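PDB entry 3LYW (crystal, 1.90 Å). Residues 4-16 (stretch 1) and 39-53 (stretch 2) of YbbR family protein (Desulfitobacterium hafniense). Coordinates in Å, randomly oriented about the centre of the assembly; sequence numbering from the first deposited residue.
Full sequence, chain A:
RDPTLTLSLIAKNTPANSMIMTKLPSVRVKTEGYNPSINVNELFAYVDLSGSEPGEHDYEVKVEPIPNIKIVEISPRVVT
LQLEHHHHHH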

ATOM      1  N   THR A   4      15.607  -0.350   3.737  1.00 26.40           N
ATOM      2  CA  THR A   4      14.473   0.538   3.959  1.00 24.69           C
ATOM      3  C   THR A   4      14.009   0.812   2.546  1.00 21.20           C
ATOM      4  O   THR A   4      14.788   1.274   1.717  1.00 22.85           O
ATOM      5  CB  THR A   4      14.897   1.849   4.632  1.00 29.66           C
ATOM      6  OG1 THR A   4      15.288   1.579   5.981  1.00 32.82           O
ATOM      7  CG2 THR A   4      13.740   2.840   4.643  1.00 28.73           C
ATOM      8  N   LEU A   5      12.749   0.505   2.264  1.00 20.15           N
ATOM      9  CA  LEU A   5      12.216   0.675   0.923  1.00 21.48           C
ATOM     10  C   LEU A   5      11.185   1.784   0.809  1.00 23.83           C
ATOM     11  O   LEU A   5      10.533   2.153   1.781  1.00 25.91           O
ATOM     12  CB  LEU A   5      11.577  -0.638   0.463  1.00 21.94           C
ATOM     13  CG  LEU A   5      12.384  -1.889   0.828  1.00 24.04           C
ATOM     14  CD1 LEU A   5      11.603  -3.138   0.455  1.00 26.92           C
ATOM     15  CD2 LEU A   5      13.725  -1.846   0.143  1.00 26.55           C
ATOM     16  N   THR A   6      11.054   2.311  -0.404  1.00 20.37           N
ATOM     17  CA  THR A   6      10.073   3.341  -0.717  1.00 27.75           C
ATOM     18  C   THR A   6       9.215   2.710  -1.803  1.00 29.24           C
ATOM     19  O   THR A   6       9.665   2.550  -2.942  1.00 27.76           O
ATOM     20  CB  THR A   6      10.743   4.606  -1.254  1.00 26.59           C
ATOM     21  OG1 THR A   6      11.655   5.097  -0.264  1.00 24.47           O
ATOM     22  CG2 THR A   6       9.699   5.677  -1.567  1.00 32.14           C
ATOM     23  N   LEU A   7       7.994   2.330  -1.443  1.00 19.17           N
ATOM     24  CA  LEU A   7       7.106   1.667  -2.387  1.00 20.54           C
ATOM     25  C   LEU A   7       5.927   2.548  -2.762  1.00 22.12           C
ATOM     26  O   LEU A   7       5.505   3.408  -1.978  1.00 18.63           O
ATOM     27  CB  LEU A   7       6.573   0.375  -1.773  1.00 23.36           C
ATOM     28  CG  LEU A   7       7.617  -0.538  -1.140  1.00 28.73           C
ATOM     29  CD1 LEU A   7       6.906  -1.662  -0.408  1.00 28.51           C
ATOM     30  CD2 LEU A   7       8.566  -1.067  -2.197  1.00 34.80           C
ATOM     31  N   SER A   8       5.401   2.350  -3.965  1.00 22.44           N
ATOM     32  CA  SER A   8       4.241   3.111  -4.383  1.00 24.17           C
ATOM     33  C   SER A   8       3.036   2.374  -3.790  1.00 19.34           C
ATOM     34  O   SER A   8       3.088   1.159  -3.554  1.00 17.51           O
ATOM     35  CB  SER A   8       4.161   3.170  -5.907  1.00 27.95           C
ATOM     36  OG  SER A   8       4.197   1.876  -6.465  1.00 47.41           O
ATOM     37  N   LEU A   9       1.963   3.112  -3.531  1.00 18.54           N
ATOM     38  CA  LEU A   9       0.759   2.535  -2.946  1.00 17.58           C
ATOM     39  C   LEU A   9      -0.274   2.196  -4.010  1.00 19.17           C
ATOM     40  O   LEU A   9      -0.571   3.010  -4.880  1.00 22.04           O
ATOM     41  CB  LEU A   9       0.157   3.511  -1.930  1.00 16.84           C
ATOM     42  CG  LEU A   9      -1.026   3.006  -1.090  1.00 21.32           C
ATOM     43  CD1 LEU A   9      -0.634   1.745  -0.342  1.00 18.72           C
ATOM     44  CD2 LEU A   9      -1.461   4.086  -0.118  1.00 23.00           C
ATOM     45  N   ILE A  10      -0.804   0.981  -3.930  1.00 17.78           N
ATOM     46  CA  ILE A  10      -1.790   0.484  -4.883  1.00 23.30           C
ATOM     47  C   ILE A  10      -3.105   0.145  -4.201  1.00 18.98           C
ATOM     48  O   ILE A  10      -3.123  -0.370  -3.081  1.00 23.97           O
ATOM     49  CB  ILE A  10      -1.273  -0.784  -5.584  1.00 17.09           C
ATOM     50  CG1 ILE A  10      -0.048  -0.433  -6.422  1.00 30.53           C
ATOM     51  CG2 ILE A  10      -2.368  -1.398  -6.448  1.00 25.35           C
ATOM     52  CD1 ILE A  10      -0.276   0.731  -7.370  1.00 18.97           C
ATOM     53  N   ALA A  11      -4.211   0.445  -4.870  1.00 14.24           N
ATOM     54  CA  ALA A  11      -5.504   0.140  -4.283  1.00 17.03           C
ATOM     55  C   ALA A  11      -6.017  -1.182  -4.835  1.00 19.09           C
ATOM     56  O   ALA A  11      -5.973  -1.403  -6.037  1.00 25.77           O
ATOM     57  CB  ALA A  11      -6.485   1.248  -4.594  1.00 21.35           C
ATOM     58  N   LYS A  12      -6.492  -2.058  -3.956  1.00 16.56           N
ATOM     59  CA  LYS A  12      -7.043  -3.335  -4.393  1.00 16.66           C
ATOM     60  C   LYS A  12      -8.552  -3.371  -4.133  1.00 16.18           C
ATOM     61  O   LYS A  12      -9.063  -2.718  -3.219  1.00 15.92           O
ATOM     62  CB  LYS A  12      -6.364  -4.487  -3.656  1.00 18.84           C
ATOM     63  CG  LYS A  12      -4.862  -4.542  -3.824  1.00 22.70           C
ATOM     64  CD  LYS A  12      -4.445  -4.933  -5.240  1.00 18.75           C
ATOM     65  CE  LYS A  12      -2.930  -5.125  -5.320  1.00 22.88           C
ATOM     66  NZ  LYS A  12      -2.471  -5.488  -6.688  1.00 23.22           N
ATOM     67  N   ASN A  13      -9.261  -4.128  -4.960  1.00 13.93           N
ATOM     68  CA  ASN A  13     -10.695  -4.280  -4.848  1.00 16.05           C
ATOM     69  C   ASN A  13     -11.490  -2.982  -4.826  1.00 18.56           C
ATOM     70  O   ASN A  13     -12.467  -2.857  -4.091  1.00 15.17           O
ATOM     71  CB  ASN A  13     -11.011  -5.129  -3.618  1.00 24.63           C
ATOM     72  CG  ASN A  13     -10.312  -6.476  -3.658  1.00 22.19           C
ATOM     73  OD1 ASN A  13      -9.477  -6.777  -2.813  1.00 30.13           O
ATOM     74  ND2 ASN A  13     -10.644  -7.285  -4.649  1.00 16.02           N
ATOM     75  N   THR A  14     -11.068  -2.013  -5.632  1.00 16.73           N
ATOM     76  CA  THR A  14     -11.788  -0.751  -5.715  1.00 20.37           C
ATOM     77  C   THR A  14     -13.176  -1.104  -6.244  1.00 22.44           C
ATOM     78  O   THR A  14     -13.302  -1.717  -7.299  1.00 22.88           O
ATOM     79  CB  THR A  14     -11.120   0.220  -6.712  1.00 17.69           C
ATOM     80  OG1 THR A  14      -9.805   0.559  -6.251  1.00 20.67           O
ATOM     81  CG2 THR A  14     -11.951   1.499  -6.852  1.00 21.98           C
ATOM     82  N   PRO A  15     -14.232  -0.714  -5.520  1.00 15.73           N
ATOM     83  CA  PRO A  15     -15.599  -1.010  -5.946  1.00 23.24           C
ATOM     84  C   PRO A  15     -15.842  -0.645  -7.395  1.00 27.86           C
ATOM     85  O   PRO A  15     -15.351   0.366  -7.870  1.00 20.57           O
ATOM     86  CB  PRO A  15     -16.436  -0.172  -4.994  1.00 29.64           C
ATOM     87  CG  PRO A  15     -15.649  -0.264  -3.729  1.00 24.40           C
ATOM     88  CD  PRO A  15     -14.228  -0.028  -4.218  1.00 18.67           C
ATOM     89  N   ALA A  16     -16.585  -1.477  -8.110  1.00 27.94           N
ATOM     90  CA  ALA A  16     -16.881  -1.180  -9.506  1.00 31.72           C
ATOM     91  C   ALA A  16     -17.720   0.090  -9.563  1.00 25.76           C
ATOM     92  O   ALA A  16     -18.416   0.439  -8.605  1.00 23.60           O
ATOM     93  CB  ALA A  16     -17.635  -2.334 -10.146  1.00 35.23           C
ATOM     94  N   ASN A  39      13.152  -6.753  -7.190  1.00 44.05           N
ATOM     95  CA  ASN A  39      12.892  -5.443  -7.775  1.00 36.84           C
ATOM     96  C   ASN A  39      12.061  -4.556  -6.854  1.00 36.89           C
ATOM     97  O   ASN A  39      10.890  -4.833  -6.600  1.00 38.10           O
ATOM     98  CB  ASN A  39      12.197  -5.590  -9.131  1.00 38.43           C
ATOM     99  CG  ASN A  39      12.416  -4.390 -10.031  1.00 40.88           C
ATOM    100  OD1 ASN A  39      12.856  -3.333  -9.579  1.00 44.07           O
ATOM    101  ND2 ASN A  39      12.107  -4.548 -11.313  1.00 47.22           N
ATOM    102  N   VAL A  40      12.676  -3.487  -6.358  1.00 37.55           N
ATOM    103  CA  VAL A  40      11.997  -2.561  -5.466  1.00 45.69           C
ATOM    104  C   VAL A  40      10.780  -1.914  -6.125  1.00 49.91           C
ATOM    105  O   VAL A  40       9.718  -1.801  -5.507  1.00 51.09           O
ATOM    106  CB  VAL A  40      12.958  -1.447  -4.996  1.00 48.22           C
ATOM    107  CG1 VAL A  40      12.249  -0.519  -4.017  1.00 53.22           C
ATOM    108  CG2 VAL A  40      14.191  -2.062  -4.353  1.00 50.36           C
ATOM    109  N   ASN A  41      10.934  -1.489  -7.377  1.00 52.61           N
ATOM    110  CA  ASN A  41       9.837  -0.847  -8.097  1.00 54.72           C
ATOM    111  C   ASN A  41       8.745  -1.850  -8.451  1.00 50.99           C
ATOM    112  O   ASN A  41       7.614  -1.470  -8.753  1.00 51.01           O
ATOM    113  CB  ASN A  41      10.357  -0.169  -9.370  1.00 60.25           C
ATOM    114  CG  ASN A  41       9.293   0.669 -10.063  1.00 67.41           C
ATOM    115  OD1 ASN A  41       8.288   0.147 -10.544  1.00 73.00           O
ATOM    116  ND2 ASN A  41       9.510   1.977 -10.110  1.00 68.84           N
ATOM    117  N   GLU A  42       9.088  -3.133  -8.415  1.00 44.38           N
ATOM    118  CA  GLU A  42       8.110  -4.161  -8.716  1.00 36.45           C
ATOM    119  C   GLU A  42       7.377  -4.578  -7.449  1.00 39.53           C
ATOM    120  O   GLU A  42       6.477  -5.421  -7.481  1.00 38.81           O
ATOM    121  N   LEU A  43       7.774  -3.987  -6.323  1.00 38.65           N
ATOM    122  CA  LEU A  43       7.160  -4.278  -5.028  1.00 39.71           C
ATOM    123  C   LEU A  43       6.191  -3.150  -4.702  1.00 30.62           C
ATOM    124  O   LEU A  43       6.470  -1.979  -4.983  1.00 29.84           O
ATOM    125  CB  LEU A  43       8.228  -4.373  -3.937  1.00 46.87           C
ATOM    126  CG  LEU A  43       9.311  -5.428  -4.175  1.00 49.92           C
ATOM    127  CD1 LEU A  43      10.257  -5.457  -2.990  1.00 54.43           C
ATOM    128  CD2 LEU A  43       8.668  -6.795  -4.381  1.00 50.55           C
ATOM    129  N   PHE A  44       5.067  -3.493  -4.084  1.00 21.41           N
ATOM    130  CA  PHE A  44       4.056  -2.487  -3.785  1.00 17.79           C
ATOM    131  C   PHE A  44       3.427  -2.617  -2.408  1.00 20.58           C
ATOM    132  O   PHE A  44       3.416  -3.695  -1.799  1.00 21.85           O
ATOM    133  CB  PHE A  44       2.929  -2.558  -4.823  1.00 23.97           C
ATOM    134  CG  PHE A  44       3.382  -2.371  -6.240  1.00 23.90           C
ATOM    135  CD1 PHE A  44       3.772  -1.124  -6.703  1.00 32.97           C
ATOM    136  CD2 PHE A  44       3.423  -3.452  -7.109  1.00 35.10           C
ATOM    137  CE1 PHE A  44       4.172  -0.947  -8.027  1.00 32.91           C
ATOM    138  CE2 PHE A  44       3.822  -3.288  -8.432  1.00 32.11           C
ATOM    139  CZ  PHE A  44       4.208  -2.038  -8.888  1.00 32.52           C
ATOM    140  N   ALA A  45       2.913  -1.496  -1.931  1.00 20.20           N
ATOM    141  CA  ALA A  45       2.212  -1.439  -0.663  1.00 15.79           C
ATOM    142  C   ALA A  45       0.788  -1.350  -1.181  1.00 19.18           C
ATOM    143  O   ALA A  45       0.578  -0.950  -2.325  1.00 15.23           O
ATOM    144  CB  ALA A  45       2.580  -0.173   0.095  1.00 23.50           C
ATOM    145  N   TYR A  46      -0.197  -1.703  -0.370  1.00 15.74           N
ATOM    146  CA  TYR A  46      -1.562  -1.625  -0.864  1.00 16.85           C
ATOM    147  C   TYR A  46      -2.590  -1.305   0.202  1.00 17.58           C
ATOM    148  O   TYR A  46      -2.330  -1.446   1.399  1.00 15.67           O
ATOM    149  CB  TYR A  46      -1.947  -2.949  -1.542  1.00 20.73           C
ATOM    150  CG  TYR A  46      -2.086  -4.118  -0.590  1.00 16.78           C
ATOM    151  CD1 TYR A  46      -3.282  -4.363   0.086  1.00 14.48           C
ATOM    152  CD2 TYR A  46      -1.008  -4.958  -0.341  1.00 19.73           C
ATOM    153  CE1 TYR A  46      -3.393  -5.418   0.991  1.00 20.11           C
ATOM    154  CE2 TYR A  46      -1.110  -6.015   0.554  1.00 27.23           C
ATOM    155  CZ  TYR A  46      -2.299  -6.237   1.214  1.00 24.22           C
ATOM    156  OH  TYR A  46      -2.389  -7.271   2.102  1.00 20.63           O
ATOM    157  N   VAL A  47      -3.742  -0.830  -0.260  1.00 14.97           N
ATOM    158  CA  VAL A  47      -4.882  -0.569   0.595  1.00 17.88           C
ATOM    159  C   VAL A  47      -5.987  -1.416  -0.027  1.00 17.01           C
ATOM    160  O   VAL A  47      -6.086  -1.526  -1.248  1.00 16.90           O
ATOM    161  CB  VAL A  47      -5.282   0.918   0.614  1.00 14.64           C
ATOM    162  CG1 VAL A  47      -4.263   1.698   1.404  1.00 18.36           C
ATOM    163  CG2 VAL A  47      -5.391   1.471  -0.820  1.00 16.03           C
ATOM    164  N   ASP A  48      -6.796  -2.038   0.822  1.00 18.88           N
ATOM    165  CA  ASP A  48      -7.870  -2.902   0.354  1.00 17.65           C
ATOM    166  C   ASP A  48      -9.204  -2.178   0.515  1.00 18.01           C
ATOM    167  O   ASP A  48      -9.691  -1.998   1.631  1.00 19.07           O
ATOM    168  CB  ASP A  48      -7.866  -4.202   1.168  1.00 14.72           C
ATOM    169  CG  ASP A  48      -8.732  -5.279   0.551  1.00 25.76           C
ATOM    170  OD1 ASP A  48      -9.468  -4.973  -0.412  1.00 26.04           O
ATOM    171  OD2 ASP A  48      -8.677  -6.430   1.029  1.00 27.66           O
ATOM    172  N   LEU A  49      -9.794  -1.773  -0.606  1.00 17.80           N
ATOM    173  CA  LEU A  49     -11.066  -1.050  -0.594  1.00 13.54           C
ATOM    174  C   LEU A  49     -12.276  -1.966  -0.668  1.00 18.21           C
ATOM    175  O   LEU A  49     -13.392  -1.516  -0.907  1.00 17.59           O
ATOM    176  CB  LEU A  49     -11.114  -0.055  -1.762  1.00 17.77           C
ATOM    177  CG  LEU A  49     -10.420   1.297  -1.535  1.00 21.64           C
ATOM    178  CD1 LEU A  49      -9.064   1.085  -0.928  1.00 19.78           C
ATOM    179  CD2 LEU A  49     -10.289   2.049  -2.865  1.00 21.45           C
ATOM    180  N   SER A  50     -12.057  -3.256  -0.468  1.00 23.32           N
ATOM    181  CA  SER A  50     -13.154  -4.210  -0.531  1.00 25.66           C
ATOM    182  C   SER A  50     -14.356  -3.725   0.264  1.00 25.22           C
ATOM    183  O   SER A  50     -14.228  -3.331   1.419  1.00 27.18           O
ATOM    184  CB  SER A  50     -12.711  -5.573   0.002  1.00 25.58           C
ATOM    185  OG  SER A  50     -11.686  -6.138  -0.793  1.00 38.63           O
ATOM    186  N   GLY A  51     -15.514  -3.729  -0.387  1.00 24.06           N
ATOM    187  CA  GLY A  51     -16.756  -3.324   0.249  1.00 29.78           C
ATOM    188  C   GLY A  51     -16.893  -1.907   0.768  1.00 32.59           C
ATOM    189  O   GLY A  51     -17.679  -1.665   1.679  1.00 31.88           O
ATOM    190  N   SER A  52     -16.152  -0.966   0.199  1.00 19.70           N
ATOM    191  CA  SER A  52     -16.243   0.420   0.650  1.00 26.72           C
ATOM    192  C   SER A  52     -17.357   1.187  -0.039  1.00 23.03           C
ATOM    193  O   SER A  52     -17.698   0.906  -1.187  1.00 27.36           O
ATOM    194  CB  SER A  52     -14.920   1.154   0.411  1.00 21.56           C
ATOM    195  OG  SER A  52     -13.928   0.752   1.341  1.00 19.50           O
ATOM    196  N   GLU A  53     -17.924   2.155   0.673  1.00 26.62           N
ATOM    197  CA  GLU A  53     -18.974   3.005   0.122  1.00 25.26           C
ATOM    198  C   GLU A  53     -18.324   4.341  -0.250  1.00 23.20           C
ATOM    199  O   GLU A  53     -17.203   4.624   0.166  1.00 24.13           O
ATOM    200  CB  GLU A  53     -20.071   3.238   1.158  1.00 37.08           C
ATOM    201  CG  GLU A  53     -19.575   3.866   2.450  1.00 48.59           C
ATOM    202  CD  GLU A  53     -20.694   4.139   3.445  1.00 59.81           C
ATOM    203  OE1 GLU A  53     -21.578   4.971   3.145  1.00 59.65           O
ATOM    204  OE2 GLU A  53     -20.686   3.520   4.532  1.00 62.88           O
TER
HETATM  205  O   HOH W   1       9.353   1.132  -5.257  1.00 58.24           O
HETATM  206  O   HOH W   2       6.802   0.588  -5.559  1.00 27.02           O
HETATM  207  O   HOH W   3     -15.044  -3.891  -3.787  1.00 34.03           O

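The contact is a parallel strand pairing, and the residues that cover the most surface, Leu-7, Leu-49 and Phe-44, lie near its ends rather than along its middle. Between them runs a backbone ladder of five hydrogen bonds, with smaller side-chain contacts alongside, such as Leu-9 CD1 to Ala-45 CB at 3.8 Å. Ala-45 N donates to Ser-8 O (3.1 Å), Ile-10 N to Ala-45 O (2.9 Å), Val-47 N to Ile-10 O (2.9 Å), Lys-12 N to Val-47 O (2.8 Å) and Leu-49 N to Lys-12 O (2.9 Å). Ser-8, Ile-10 and Lys-12 thus supply the bonding groups of stretch 1, as parallel geometry demands, while Leu-9 and Ala-11 pair with Ala-45 and Val-47 on the other face of the sheet.

Leu-7 sits where the second stretch leaves the turn from Val-40 to Leu-43. Its CB points toward that stretch, and Leu-7 CD2 lies 3.8 Å from Leu-43 CB and 4.1 Å from Val-40 CG1, so one methyl reaches both ends of the turn. Here water takes over from direct pairing: water 2 accepts from Ser-8 N (2.8 Å) and donates to Leu-43 O (2.7 Å), bridging the backbones just before the direct ladder begins.

Phe-44 shares a face with Ile-10. Phe-44 CD1 lies 3.9 Å from Ile-10 CG1, while Ser-8 OG approaches the ring edge, 3.0 Å from Phe-44 CD1, leaving the ring face free of that hydroxyl.

At the far end Leu-49 combines both modes. Its amide closes the ladder while its side chain packs against stretch 1: Leu-49 CD2 is 4.3 Å from Ala-11 CB, and Leu-49 CB is 4.0 Å from Pro-15 CD. The type II turn from Leu-49 to Ser-52 follows at once, with Gly-51 at positive phi, a conformation that favours glycine. The rule to read here is a regular backbone ladder with broad leucine contacts near both ends.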